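Local coordinates for hypothetical protein (PDB 1QYI) that is of unknown function but carries a HAD-like hydrolase domain, so it may be a phosphatase or related phosphotransfer enzyme of that superfamily, at residues P248-L252 with G253-Y257; F262-T265 with A266-L270; A326-L329 with S330-I334. All blocks are in the same frame, centred on the assembly; numbering follows the deposited sequence.

Interaction 1 of 3, residues P248-L252 with G253-Y257; sequences PFENL and GLLPY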
ATOM      1  N   PRO A 248     -13.867   1.488   0.008  1.00 23.33           N
ATOM      2  CA  PRO A 248     -13.640   2.773  -0.662  1.00 24.40           C
ATOM      3  C   PRO A 248     -14.650   3.017  -1.787  1.00 25.89           C
ATOM      4  O   PRO A 248     -15.332   4.040  -1.809  1.00 25.48           O
ATOM      5  CB  PRO A 248     -12.210   2.648  -1.186  1.00 23.28           C
ATOM      6  CG  PRO A 248     -11.575   1.671  -0.227  1.00 23.02           C
ATOM      7  CD  PRO A 248     -12.656   0.651  -0.027  1.00 23.17           C
ATOM      8  N   PHE A 249     -14.746   2.068  -2.714  1.00 26.88           N
ATOM      9  CA  PHE A 249     -15.673   2.192  -3.835  1.00 28.80           C
ATOM     10  C   PHE A 249     -17.113   2.336  -3.363  1.00 29.75           C
ATOM     11  O   PHE A 249     -17.910   3.063  -3.961  1.00 30.43           O
ATOM     12  CB  PHE A 249     -15.547   0.988  -4.781  1.00 27.51           C
ATOM     13  CG  PHE A 249     -14.497   1.164  -5.851  1.00 29.03           C
ATOM     14  CD1 PHE A 249     -13.186   1.487  -5.518  1.00 28.25           C
ATOM     15  CD2 PHE A 249     -14.818   1.000  -7.194  1.00 29.58           C
ATOM     16  CE1 PHE A 249     -12.212   1.645  -6.504  1.00 26.24           C
ATOM     17  CE2 PHE A 249     -13.846   1.156  -8.187  1.00 27.56           C
ATOM     18  CZ  PHE A 249     -12.541   1.478  -7.834  1.00 27.67           C
ATOM     19  N   GLU A 250     -17.432   1.637  -2.286  1.00 30.79           N
ATOM     20  CA  GLU A 250     -18.757   1.667  -1.690  1.00 31.04           C
ATOM     21  C   GLU A 250     -19.063   3.086  -1.205  1.00 30.78           C
ATOM     22  O   GLU A 250     -20.029   3.702  -1.648  1.00 30.66           O
ATOM     23  CB  GLU A 250     -18.781   0.656  -0.540  1.00 33.33           C
ATOM     24  CG  GLU A 250     -19.772   0.930   0.559  1.00 35.48           C
ATOM     25  CD  GLU A 250     -21.161   1.160   0.044  1.00 35.08           C
ATOM     26  OE1 GLU A 250     -21.643   0.324  -0.747  1.00 35.67           O
ATOM     27  OE2 GLU A 250     -21.770   2.178   0.437  1.00 36.99           O
ATOM     28  N   ASN A 251     -18.219   3.596  -0.312  1.00 31.66           N
ATOM     29  CA  ASN A 251     -18.364   4.941   0.244  1.00 32.12           C
ATOM     30  C   ASN A 251     -18.427   6.015  -0.847  1.00 32.42           C
ATOM     31  O   ASN A 251     -19.134   7.011  -0.702  1.00 32.39           O
ATOM     32  CB  ASN A 251     -17.198   5.209   1.215  1.00 33.44           C
ATOM     33  CG  ASN A 251     -17.037   6.686   1.586  1.00 34.74           C
ATOM     34  OD1 ASN A 251     -16.082   7.342   1.167  1.00 35.00           O
ATOM     35  ND2 ASN A 251     -17.963   7.204   2.383  1.00 35.36           N
ATOM     36  N   LEU A 252     -17.710   5.795  -1.946  1.00 32.06           N
ATOM     37  CA  LEU A 252     -17.670   6.760  -3.043  1.00 31.68           C
ATOM     38  C   LEU A 252     -18.843   6.694  -4.010  1.00 31.76           C
ATOM     39  O   LEU A 252     -19.117   7.662  -4.722  1.00 31.60           O
ATOM     40  CB  LEU A 252     -16.369   6.601  -3.823  1.00 31.60           C
ATOM     41  CG  LEU A 252     -15.096   6.898  -3.030  1.00 31.66           C
ATOM     42  CD1 LEU A 252     -13.896   6.383  -3.796  1.00 33.11           C
ATOM     43  CD2 LEU A 252     -14.990   8.394  -2.778  1.00 32.31           C
ATOM     44  N   GLY A 253     -19.534   5.558  -4.040  1.00 31.90           N
ATOM     45  CA  GLY A 253     -20.666   5.404  -4.940  1.00 30.38           C
ATOM     46  C   GLY A 253     -20.280   4.846  -6.303  1.00 30.39           C
ATOM     47  O   GLY A 253     -20.977   5.064  -7.289  1.00 30.78           O
ATOM     48  N   LEU A 254     -19.173   4.114  -6.366  1.00 29.48           N
ATOM     49  CA  LEU A 254     -18.727   3.547  -7.628  1.00 28.67           C
ATOM     50  C   LEU A 254     -19.078   2.069  -7.699  1.00 29.39           C
ATOM     51  O   LEU A 254     -19.298   1.519  -8.780  1.00 28.76           O
ATOM     52  CB  LEU A 254     -17.217   3.730  -7.785  1.00 26.83           C
ATOM     53  CG  LEU A 254     -16.703   5.169  -7.716  1.00 26.61           C
ATOM     54  CD1 LEU A 254     -15.187   5.169  -7.710  1.00 26.44           C
ATOM     55  CD2 LEU A 254     -17.242   5.979  -8.885  1.00 26.96           C
ATOM     56  N   LEU A 255     -19.142   1.432  -6.538  1.00 29.56           N
ATOM     57  CA  LEU A 255     -19.448   0.010  -6.455  1.00 30.17           C
ATOM     58  C   LEU A 255     -20.640  -0.428  -7.309  1.00 30.54           C
ATOM     59  O   LEU A 255     -20.582  -1.455  -7.975  1.00 31.28           O
ATOM     60  CB  LEU A 255     -19.678  -0.383  -4.996  1.00 29.52           C
ATOM     61  CG  LEU A 255     -19.545  -1.877  -4.719  1.00 29.13           C
ATOM     62  CD1 LEU A 255     -18.142  -2.330  -5.082  1.00 25.87           C
ATOM     63  CD2 LEU A 255     -19.842  -2.148  -3.255  1.00 28.21           C
ATOM     64  N   PRO A 256     -21.742   0.339  -7.292  1.00 31.87           N
ATOM     65  CA  PRO A 256     -22.920  -0.029  -8.089  1.00 31.47           C
ATOM     66  C   PRO A 256     -22.661  -0.276  -9.585  1.00 31.64           C
ATOM     67  O   PRO A 256     -23.499  -0.870 -10.273  1.00 31.43           O
ATOM     68  CB  PRO A 256     -23.873   1.140  -7.841  1.00 32.35           C
ATOM     69  CG  PRO A 256     -23.577   1.490  -6.409  1.00 30.58           C
ATOM     70  CD  PRO A 256     -22.057   1.455  -6.378  1.00 31.55           C
ATOM     71  N   TYR A 257     -21.505   0.169 -10.079  1.00 32.06           N
ATOM     72  CA  TYR A 257     -21.133   0.000 -11.492  1.00 29.93           C
ATOM     73  C   TYR A 257     -20.255  -1.223 -11.716  1.00 29.64           C
ATOM     74  O   TYR A 257     -19.786  -1.456 -12.829  1.00 27.83           O
ATOM     75  CB  TYR A 257     -20.373   1.226 -11.993  1.00 28.82           C
ATOM     76  CG  TYR A 257     -21.160   2.503 -11.893  1.00 28.33           C
ATOM     77  CD1 TYR A 257     -22.218   2.766 -12.769  1.00 26.87           C
ATOM     78  CD2 TYR A 257     -20.860   3.445 -10.914  1.00 27.17           C
ATOM     79  CE1 TYR A 257     -22.959   3.939 -12.668  1.00 26.76           C
ATOM     80  CE2 TYR A 257     -21.587   4.616 -10.798  1.00 27.94           C
ATOM     81  CZ  TYR A 257     -22.635   4.862 -11.672  1.00 27.04           C
ATOM     82  OH  TYR A 257     -23.356   6.023 -11.532  1.00 26.18           O
TER

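Interaction 2 of 3, residues F262-T265 with A266-L270; sequences FIAT and ASDVL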
ATOM      1  N   PHE A 262     -17.250  -9.859 -10.450  1.00 35.45           N
ATOM      2  CA  PHE A 262     -16.230  -9.454 -11.398  1.00 34.27           C
ATOM      3  C   PHE A 262     -15.229  -8.481 -10.793  1.00 32.96           C
ATOM      4  O   PHE A 262     -14.722  -7.589 -11.472  1.00 32.35           O
ATOM      5  CB  PHE A 262     -16.896  -8.838 -12.622  1.00 35.29           C
ATOM      6  CG  PHE A 262     -17.826  -9.775 -13.330  1.00 35.79           C
ATOM      7  CD1 PHE A 262     -17.362 -10.984 -13.830  1.00 35.94           C
ATOM      8  CD2 PHE A 262     -19.168  -9.451 -13.496  1.00 38.71           C
ATOM      9  CE1 PHE A 262     -18.220 -11.859 -14.489  1.00 37.17           C
ATOM     10  CE2 PHE A 262     -20.038 -10.316 -14.153  1.00 37.95           C
ATOM     11  CZ  PHE A 262     -19.560 -11.522 -14.650  1.00 38.60           C
ATOM     12  N   ILE A 263     -14.967  -8.647  -9.502  1.00 31.30           N
ATOM     13  CA  ILE A 263     -13.998  -7.815  -8.812  1.00 28.97           C
ATOM     14  C   ILE A 263     -12.954  -8.737  -8.203  1.00 29.20           C
ATOM     15  O   ILE A 263     -13.202  -9.396  -7.194  1.00 31.47           O
ATOM     16  CB  ILE A 263     -14.650  -6.979  -7.704  1.00 27.76           C
ATOM     17  CG1 ILE A 263     -15.733  -6.073  -8.301  1.00 26.24           C
ATOM     18  CG2 ILE A 263     -13.584  -6.149  -6.992  1.00 25.85           C
ATOM     19  CD1 ILE A 263     -16.418  -5.151  -7.291  1.00 22.08           C
ATOM     20  N   ALA A 264     -11.794  -8.803  -8.846  1.00 29.31           N
ATOM     21  CA  ALA A 264     -10.696  -9.642  -8.376  1.00 28.39           C
ATOM     22  C   ALA A 264      -9.748  -8.788  -7.528  1.00 27.24           C
ATOM     23  O   ALA A 264      -9.381  -7.678  -7.924  1.00 27.35           O
ATOM     24  CB  ALA A 264      -9.956 -10.237  -9.570  1.00 27.52           C
ATOM     25  N   THR A 265      -9.356  -9.303  -6.367  1.00 26.01           N
ATOM     26  CA  THR A 265      -8.468  -8.572  -5.473  1.00 25.08           C
ATOM     27  C   THR A 265      -7.310  -9.436  -5.000  1.00 25.23           C
ATOM     28  O   THR A 265      -7.196 -10.607  -5.379  1.00 24.78           O
ATOM     29  CB  THR A 265      -9.209  -8.078  -4.210  1.00 26.56           C
ATOM     30  OG1 THR A 265      -9.570  -9.203  -3.390  1.00 27.76           O
ATOM     31  CG2 THR A 265     -10.467  -7.308  -4.587  1.00 25.87           C
ATOM     32  N   ALA A 266      -6.461  -8.846  -4.158  1.00 23.93           N
ATOM     33  CA  ALA A 266      -5.294  -9.528  -3.607  1.00 24.62           C
ATOM     34  C   ALA A 266      -5.720 -10.668  -2.695  1.00 25.78           C
ATOM     35  O   ALA A 266      -4.940 -11.578  -2.417  1.00 26.25           O
ATOM     36  CB  ALA A 266      -4.423  -8.532  -2.837  1.00 23.19           C
ATOM     37  N   SER A 267      -6.956 -10.607  -2.214  1.00 26.68           N
ATOM     38  CA  SER A 267      -7.461 -11.664  -1.355  1.00 26.95           C
ATOM     39  C   SER A 267      -7.675 -12.903  -2.220  1.00 27.57           C
ATOM     40  O   SER A 267      -7.350 -14.015  -1.813  1.00 29.86           O
ATOM     41  CB  SER A 267      -8.777 -11.246  -0.691  1.00 26.41           C
ATOM     42  OG  SER A 267      -8.583 -10.142   0.187  1.00 25.24           O
ATOM     43  N   ASP A 268      -8.204 -12.721  -3.424  1.00 27.65           N
ATOM     44  CA  ASP A 268      -8.424 -13.868  -4.291  1.00 28.75           C
ATOM     45  C   ASP A 268      -7.109 -14.549  -4.654  1.00 29.50           C
ATOM     46  O   ASP A 268      -7.013 -15.769  -4.572  1.00 30.72           O
ATOM     47  CB  ASP A 268      -9.154 -13.450  -5.559  1.00 27.85           C
ATOM     48  CG  ASP A 268     -10.461 -12.778  -5.265  1.00 29.57           C
ATOM     49  OD1 ASP A 268     -11.290 -13.386  -4.550  1.00 30.70           O
ATOM     50  OD2 ASP A 268     -10.661 -11.640  -5.739  1.00 29.61           O
ATOM     51  N   VAL A 269      -6.100 -13.774  -5.054  1.00 29.70           N
ATOM     52  CA  VAL A 269      -4.816 -14.365  -5.416  1.00 31.10           C
ATOM     53  C   VAL A 269      -4.267 -15.106  -4.211  1.00 31.27           C
ATOM     54  O   VAL A 269      -3.643 -16.159  -4.345  1.00 32.12           O
ATOM     55  CB  VAL A 269      -3.765 -13.310  -5.857  1.00 31.38           C
ATOM     56  CG1 VAL A 269      -4.263 -12.561  -7.072  1.00 34.06           C
ATOM     57  CG2 VAL A 269      -3.471 -12.334  -4.732  1.00 33.51           C
ATOM     58  N   LEU A 270      -4.519 -14.554  -3.031  1.00 31.60           N
ATOM     59  CA  LEU A 270      -4.055 -15.150  -1.790  1.00 31.71           C
ATOM     60  C   LEU A 270      -4.791 -16.464  -1.549  1.00 32.55           C
ATOM     61  O   LEU A 270      -4.198 -17.459  -1.125  1.00 32.28           O
ATOM     62  CB  LEU A 270      -4.295 -14.175  -0.635  1.00 29.80           C
ATOM     63  CG  LEU A 270      -3.912 -14.575   0.795  1.00 32.01           C
ATOM     64  CD1 LEU A 270      -4.943 -15.538   1.355  1.00 31.48           C
ATOM     65  CD2 LEU A 270      -2.510 -15.178   0.819  1.00 31.73           C
TER
HETATM   66  O   HOH W   1     -12.391 -10.501  -4.074  1.00 47.76           O

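Interaction 3 of 3, residues A326-L329 with S330-I334; sequences ADLL and SAQKI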
ATOM      1  N   ALA A 326       2.977  -3.969 -15.127  1.00 25.94           N
ATOM      2  CA  ALA A 326       2.584  -5.342 -14.821  1.00 25.62           C
ATOM      3  C   ALA A 326       1.203  -5.662 -15.399  1.00 26.25           C
ATOM      4  O   ALA A 326       0.901  -6.820 -15.672  1.00 28.84           O
ATOM      5  CB  ALA A 326       2.588  -5.573 -13.314  1.00 22.73           C
ATOM      6  N   ASP A 327       0.365  -4.644 -15.584  1.00 25.22           N
ATOM      7  CA  ASP A 327      -0.967  -4.852 -16.146  1.00 25.10           C
ATOM      8  C   ASP A 327      -0.896  -4.913 -17.663  1.00 25.27           C
ATOM      9  O   ASP A 327      -1.724  -5.553 -18.322  1.00 25.85           O
ATOM     10  CB  ASP A 327      -1.922  -3.735 -15.720  1.00 24.89           C
ATOM     11  CG  ASP A 327      -2.374  -3.885 -14.286  1.00 26.75           C
ATOM     12  OD1 ASP A 327      -2.658  -5.027 -13.888  1.00 31.05           O
ATOM     13  OD2 ASP A 327      -2.460  -2.880 -13.551  1.00 28.60           O
ATOM     14  N   LEU A 328       0.100  -4.232 -18.217  1.00 24.09           N
ATOM     15  CA  LEU A 328       0.302  -4.204 -19.657  1.00 22.86           C
ATOM     16  C   LEU A 328       0.680  -5.606 -20.154  1.00 21.84           C
ATOM     17  O   LEU A 328       0.127  -6.088 -21.141  1.00 19.90           O
ATOM     18  CB  LEU A 328       1.390  -3.177 -19.999  1.00 22.49           C
ATOM     19  CG  LEU A 328       1.821  -3.072 -21.462  1.00 22.99           C
ATOM     20  CD1 LEU A 328       2.206  -1.640 -21.802  1.00 21.71           C
ATOM     21  CD2 LEU A 328       2.985  -4.025 -21.684  1.00 21.02           C
ATOM     22  N   LEU A 329       1.611  -6.253 -19.457  1.00 21.29           N
ATOM     23  CA  LEU A 329       2.054  -7.599 -19.803  1.00 20.47           C
ATOM     24  C   LEU A 329       0.922  -8.612 -19.603  1.00 21.47           C
ATOM     25  O   LEU A 329       0.820  -9.588 -20.347  1.00 23.05           O
ATOM     26  CB  LEU A 329       3.280  -7.973 -18.960  1.00 19.71           C
ATOM     27  CG  LEU A 329       4.711  -7.704 -19.479  1.00 17.20           C
ATOM     28  CD1 LEU A 329       4.801  -6.420 -20.281  1.00 17.43           C
ATOM     29  CD2 LEU A 329       5.652  -7.659 -18.283  1.00 17.95           C
ATOM     30  N   SER A 330       0.066  -8.381 -18.606  1.00 22.12           N
ATOM     31  CA  SER A 330      -1.070  -9.273 -18.356  1.00 20.93           C
ATOM     32  C   SER A 330      -2.059  -9.186 -19.516  1.00 20.87           C
ATOM     33  O   SER A 330      -2.750 -10.154 -19.818  1.00 22.62           O
ATOM     34  CB  SER A 330      -1.800  -8.896 -17.060  1.00 19.92           C
ATOM     35  OG  SER A 330      -1.046  -9.219 -15.902  1.00 21.62           O
ATOM     36  N   ALA A 331      -2.148  -8.022 -20.152  1.00 22.47           N
ATOM     37  CA  ALA A 331      -3.065  -7.861 -21.278  1.00 22.48           C
ATOM     38  C   ALA A 331      -2.438  -8.470 -22.532  1.00 22.41           C
ATOM     39  O   ALA A 331      -3.095  -9.200 -23.268  1.00 23.26           O
ATOM     40  CB  ALA A 331      -3.386  -6.382 -21.499  1.00 23.11           C
ATOM     41  N   GLN A 332      -1.163  -8.189 -22.771  1.00 22.51           N
ATOM     42  CA  GLN A 332      -0.491  -8.757 -23.934  1.00 22.45           C
ATOM     43  C   GLN A 332      -0.468 -10.279 -23.794  1.00 24.40           C
ATOM     44  O   GLN A 332      -0.422 -10.993 -24.795  1.00 26.77           O
ATOM     45  CB  GLN A 332       0.925  -8.212 -24.050  1.00 19.83           C
ATOM     46  CG  GLN A 332       0.956  -6.690 -24.113  1.00 20.34           C
ATOM     47  CD  GLN A 332       2.283  -6.144 -24.597  1.00 18.40           C
ATOM     48  OE1 GLN A 332       3.338  -6.721 -24.331  1.00 19.16           O
ATOM     49  NE2 GLN A 332       2.241  -5.013 -25.288  1.00 18.65           N
ATOM     50  N   LYS A 333      -0.519 -10.760 -22.549  1.00 24.41           N
ATOM     51  CA  LYS A 333      -0.520 -12.193 -22.242  1.00 23.92           C
ATOM     52  C   LYS A 333      -1.796 -12.913 -22.653  1.00 23.48           C
ATOM     53  O   LYS A 333      -1.749 -13.912 -23.368  1.00 21.92           O
ATOM     54  CB  LYS A 333      -0.294 -12.411 -20.738  1.00 25.09           C
ATOM     55  CG  LYS A 333      -0.701 -13.802 -20.234  1.00 26.08           C
ATOM     56  CD  LYS A 333       0.082 -14.928 -20.904  1.00 26.55           C
ATOM     57  CE  LYS A 333       1.382 -15.225 -20.164  1.00 26.79           C
ATOM     58  NZ  LYS A 333       1.134 -15.671 -18.763  1.00 26.29           N
ATOM     59  N   ILE A 334      -2.931 -12.412 -22.168  1.00 25.77           N
ATOM     60  CA  ILE A 334      -4.245 -13.004 -22.448  1.00 25.71           C
ATOM     61  C   ILE A 334      -4.809 -12.570 -23.793  1.00 25.67           C
ATOM     62  O   ILE A 334      -5.853 -13.059 -24.215  1.00 26.73           O
ATOM     63  CB  ILE A 334      -5.293 -12.614 -21.383  1.00 26.79           C
ATOM     64  CG1 ILE A 334      -5.652 -11.129 -21.530  1.00 27.04           C
ATOM     65  CG2 ILE A 334      -4.760 -12.921 -20.001  1.00 23.87           C
ATOM     66  CD1 ILE A 334      -6.753 -10.662 -20.583  1.00 28.97           C
TER

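Interaction 1 of 3, residues P248-L252 with G253-Y257
Three backbone N-H groups from G253, L254 and L255 gather on one carbonyl, F249 O, where helix 242-252 ends. The bond from L254 N is short and nearly straight, 2.9 Å to F249 O with an N-H...O angle of 161°, and the donor sits only modestly out of the carbonyl plane. L255 N, 3.3 Å from F249 O, is just as straight at its hydrogen but arrives from above that plane, away from the lone pairs, while the bond from G253 N is weak. G253 N has a second acceptor in E250 O at 3.1 Å. The bonds from L254 back to F249 and from G253 back to E250, with positive phi at G253, make this a Schellman motif. Glycine suits the C' position because, without a beta carbon, it can take a phi of 90° beside L252 O.

Apolar contacts cover the same turn. L254 lays CD1 over one face of the F249 ring, displaced toward the rim, 4.3 Å from its centroid, a CH-pi contact; its CB meets CD2 of that ring at 3.7 Å. With CG anti to its own carbonyl carbon (chi1 -57°), L254 also brings that branch point against L252 CB. The F249-L254 pair, C3 with C'', is the usual hydrophobic partner of the Schellman bonds, and leucine offers CB and CD1 to the ring and CG to L252. F12 meets the F249 ring edge-to-face, and V217 and V220 of helix 217-229 pack on L254.

On the more exposed side, L255 CD2 lies 4.0 Å from E250 CB. The bend at chi2 of E250 folds its carboxylate back, so that OE1 also approaches this methyl while the acid remains at the surface.

Interaction 2 of 3, residues F262-T265 with A266-L270
D268 reaches back from the first turn of helix 266-275 to T265, the residue just before it. Its CB lies 3.5 Å from T265 O. CG stands anti to the carbonyl carbon of D268 (chi1 -57°), which swings the carboxylate toward the preceding strand, with CG 3.8 Å from T265 N. The two oxygens then part company. OD2 accepts from T265 N at 2.7 Å in a nearly straight bond (165°), met on its anti side and somewhat out of the carboxylate plane; it also comes close to A264 CA, and a water donates to it. OD1 turns to N297 ND2 for a hydrogen bond, with a weak one to Y302 OH, so both halves of the acid are engaged and its plane is held by partners at each end.

In return T265 OG1 accepts from S267 N at 3.2 Å. T265 is thus the N-cap, and with D268 it forms a capping box, here with OG1 turned to S267 N, that joins strand 263-264, at one edge of the parallel sheet, to the helix that follows it. Threonine fits because its short hydroxyl, set between backbone N and carbonyl carbon (chi1 68°), can turn to an N-H that no preceding helical turn supplies with a carbonyl; aspartate fits because an acid near a helix N-terminus would probably be stabilised by the helix dipole. The same water lies 3.2 Å from T265 OG1, bridging it to the acid. T265 O takes weak bonds from D268 N and V269 N, while S267 sends its own OG away to Y242 N.

Interaction 3 of 3, residues A326-L329 with S330-I334
L328 CD2 rests against the amide of Q332 one turn later, 3.7 Å from Q332 CD. Both chains are turned to make this possible: L328 places CG anti to its backbone N (chi1 176°), whereas Q332 has CG anti to the carbonyl carbon (chi1 -56°) and runs extended beyond it. The methyl lies over the face of the amide, almost straight above CD, while the long glutamine carries NE2 onward to H357 O. Beneath them Q332 N gives L328 O a straight bond of 3.0 Å, and K333 N bonds to L329 O in the same i to i+4 pattern.

This is the helix of a right-handed beta-alpha-beta unit between strands 318-322 and 337-341 of the HAD-like, Rossmann-type sheet. A331 faces those strands, meeting I320 and F338, and a methyl is small enough to let the helix lie close on them. S330 brings its hydroxyl OG to 3.1 Å from A326 O, but its strongest partner is P285 O. The CB of buried D327 points away from S330-I334, and its OD1 forms a salt bridge with K284.

How the interactions relate
Interactions 1, 2 and 3 follow one another along the chain. Interaction 1 ends helix 242-252, interaction 2 starts helix 266-275 directly after edge strand 263-264, and interaction 3 lies within helix 325-334. The first two touch, L255 CD1 lying 4.0 Å from I263 CD1, although their centres are about 17 Å apart; the centres of interactions 2 and 3 are also about 17 Å apart, with nearest atoms about 9 Å apart. Interactions 1 and 3 are the most separated, about 26 Å between centres. All three belong to elements built around one parallel sheet: the first precedes outermost strand 263-264, the second includes it, and the third belongs to a crossover nearer the middle.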